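PDB 6YGA: N-alpha-acetyltransferase 30 from Saccharomyces cerevisiae, which catalyses, as the catalytic subunit of the NatC complex, acetyl transfer from acetyl-CoA to the N-terminal methionine of proteins such as the L-A virus GAG protein. Local coordinates for residues R37-Q42 with C64-M69. Residues are numbered along the deposited sequence; the frame is centred on the assembly and turned at random.
Sequences RYFLNQ and CIVCKM. With EDO (1,2-ethanediol), chain J.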
loop_
_atom_site.group_PDB
_atom_site.type_symbol
_atom_site.label_atom_id
_atom_site.label_comp_id
_atom_site.label_asym_id
_atom_site.label_seq_id
_atom_site.Cartn_x
_atom_site.Cartn_y
_atom_site.Cartn_z
ATOM N N ARG A 37 5.778 3.872 28.205
ATOM C CA ARG A 37 7.055 3.983 28.895
ATOM C C ARG A 37 8.197 4.217 27.915
ATOM O O ARG A 37 9.209 4.825 28.278
ATOM C CB ARG A 37 7.296 2.730 29.730
ATOM C CG ARG A 37 8.129 2.979 30.959
ATOM C CD ARG A 37 7.632 2.179 32.146
ATOM N NE ARG A 37 6.449 2.768 32.766
ATOM C CZ ARG A 37 6.488 3.728 33.684
ATOM N NH1 ARG A 37 7.654 4.220 34.082
ATOM N NH2 ARG A 37 5.363 4.201 34.203
ATOM N N TYR A 38 8.051 3.748 26.673
ATOM C CA TYR A 38 9.050 4.028 25.648
ATOM C C TYR A 38 9.120 5.519 25.342
ATOM O O TYR A 38 10.207 6.072 25.143
ATOM C CB TYR A 38 8.730 3.229 24.383
ATOM C CG TYR A 38 9.340 3.780 23.111
ATOM C CD1 TYR A 38 10.681 3.580 22.815
ATOM C CD2 TYR A 38 8.565 4.486 22.198
ATOM C CE1 TYR A 38 11.237 4.074 21.651
ATOM C CE2 TYR A 38 9.112 4.985 21.032
ATOM C CZ TYR A 38 10.447 4.776 20.763
ATOM O OH TYR A 38 10.990 5.272 19.601
ATOM N N PHE A 39 7.966 6.188 25.306
ATOM C CA PHE A 39 7.935 7.622 25.048
ATOM C C PHE A 39 8.317 8.427 26.287
ATOM O O PHE A 39 9.239 9.247 26.244
ATOM C CB PHE A 39 6.544 8.041 24.563
ATOM C CG PHE A 39 6.319 7.844 23.087
ATOM C CD1 PHE A 39 6.760 8.790 22.176
ATOM C CD2 PHE A 39 5.642 6.729 22.612
ATOM C CE1 PHE A 39 6.549 8.622 20.820
ATOM C CE2 PHE A 39 5.428 6.555 21.254
ATOM C CZ PHE A 39 5.883 7.504 20.357
ATOM N N LEU A 40 7.621 8.200 27.403
ATOM C CA LEU A 40 7.672 9.142 28.517
ATOM C C LEU A 40 8.949 9.024 29.339
ATOM O O LEU A 40 9.424 10.028 29.880
ATOM C CB LEU A 40 6.449 8.954 29.418
ATOM C CG LEU A 40 5.179 9.733 29.055
ATOM C CD1 LEU A 40 4.650 9.388 27.666
ATOM C CD2 LEU A 40 4.106 9.505 30.111
ATOM N N ASN A 41 9.514 7.824 29.455
ATOM C CA ASN A 41 10.738 7.673 30.229
ATOM C C ASN A 41 11.965 8.162 29.471
ATOM O O ASN A 41 12.892 8.705 30.083
ATOM C CB ASN A 41 10.911 6.214 30.650
ATOM C CG ASN A 41 10.026 5.846 31.820
ATOM O OD1 ASN A 41 8.802 5.983 31.755
ATOM N ND2 ASN A 41 10.637 5.380 32.902
ATOM N N GLN A 42 11.983 8.008 28.149
ATOM C CA GLN A 42 13.141 8.406 27.361
ATOM C C GLN A 42 13.048 9.839 26.847
ATOM O O GLN A 42 14.083 10.503 26.699
ATOM C CB GLN A 42 13.330 7.433 26.198
ATOM C CG GLN A 42 13.536 5.994 26.665
ATOM C CD GLN A 42 13.824 5.033 25.532
ATOM O OE1 GLN A 42 13.071 4.952 24.559
ATOM N NE2 GLN A 42 14.918 4.291 25.655
ATOM N N CYS A 64 -3.536 15.957 25.945
ATOM C CA CYS A 64 -2.109 15.683 26.027
ATOM C C CYS A 64 -1.550 15.418 24.639
ATOM O O CYS A 64 -2.278 15.068 23.706
ATOM C CB CYS A 64 -1.821 14.492 26.944
ATOM S SG CYS A 64 -2.399 12.917 26.288
ATOM N N ILE A 65 -0.236 15.576 24.529
ATOM C CA ILE A 65 0.498 15.253 23.313
ATOM C C ILE A 65 1.780 14.540 23.725
ATOM O O ILE A 65 2.421 14.916 24.712
ATOM C CB ILE A 65 0.773 16.517 22.467
ATOM C CG1 ILE A 65 1.423 16.155 21.132
ATOM C CG2 ILE A 65 1.616 17.534 23.236
ATOM C CD1 ILE A 65 1.535 17.337 20.189
ATOM N N VAL A 66 2.129 13.486 22.994
ATOM C CA VAL A 66 3.275 12.642 23.313
ATOM C C VAL A 66 4.194 12.626 22.100
ATOM O O VAL A 66 3.756 12.294 20.991
ATOM C CB VAL A 66 2.841 11.219 23.695
ATOM C CG1 VAL A 66 4.039 10.409 24.129
ATOM C CG2 VAL A 66 1.797 11.258 24.797
ATOM N N CYS A 67 5.461 12.980 22.306
ATOM C CA CYS A 67 6.402 13.152 21.210
ATOM C C CYS A 67 7.729 12.476 21.527
ATOM O O CYS A 67 8.060 12.212 22.685
ATOM C CB CYS A 67 6.641 14.639 20.911
ATOM S SG CYS A 67 5.122 15.555 20.576
ATOM N N LYS A 68 8.486 12.199 20.466
ATOM C CA LYS A 68 9.850 11.703 20.562
ATOM C C LYS A 68 10.691 12.412 19.509
ATOM O O LYS A 68 10.170 13.076 18.609
ATOM C CB LYS A 68 9.923 10.184 20.359
ATOM C CG LYS A 68 9.937 9.773 18.896
ATOM C CD LYS A 68 9.962 8.267 18.717
ATOM C CE LYS A 68 10.320 7.891 17.284
ATOM N NZ LYS A 68 11.724 8.266 16.947
HETATM N N MSE A 69 12.006 12.272 19.628
HETATM C CA MSE A 69 12.911 12.738 18.584
HETATM C C MSE A 69 14.130 11.831 18.480
HETATM O O MSE A 69 14.646 11.336 19.481
HETATM C CB MSE A 69 13.341 14.186 18.831
HETATM C CG MSE A 69 14.165 14.405 20.080
HETATM SE SE MSE A 69 14.373 16.302 20.471
HETATM C CE MSE A 69 15.857 16.724 19.283
HETATM C C1 EDO J . 17.877 13.624 19.959
HETATM O O1 EDO J . 17.740 12.199 19.926
HETATM C C2 EDO J . 19.242 14.012 20.519
HETATM O O2 EDO J . 20.285 13.520 19.667
#
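Apolar packing centres on Phe39, which helix 33-40 directs at strand 61-72. Its CG stands anti to the carbonyl carbon (chi1 -84°), so the flat ring fits between Val66 and Lys68, whose side chains emerge on the same face of the sheet. Val66 CG1 lies 3.5 Å from Phe39 CB; Leu40 CD1 meets the same methyl at 3.7 Å. A compact beta-branched residue suits a strand position so close beneath a helix.

Cys67 O lies at the edge of the Phe39 ring, in its plane, 3.7 Å from Phe39 CD1; the weakly positive C-H rim suits a carbonyl oxygen. Tyr38 CD2 lies on one face of that ring, 3.7 Å above its plane but offset toward the rim.

Lys68 contributes mainly hydrocarbon: its CB lies 3.7 Å from Phe39 CE1, and its CD 3.3 Å from Tyr38 OH, which the long tyrosine side chain carries there. Lys68 CG takes the crowded position between backbone N and carbonyl carbon; the chain runs extended to CE, then bends at chi4 (67°).

Helix and sheet of this GNAT fold are thus joined here largely by side-chain packing, the lysine lending methylenes to the aromatic cluster while NZ forms a salt bridge with Asp70.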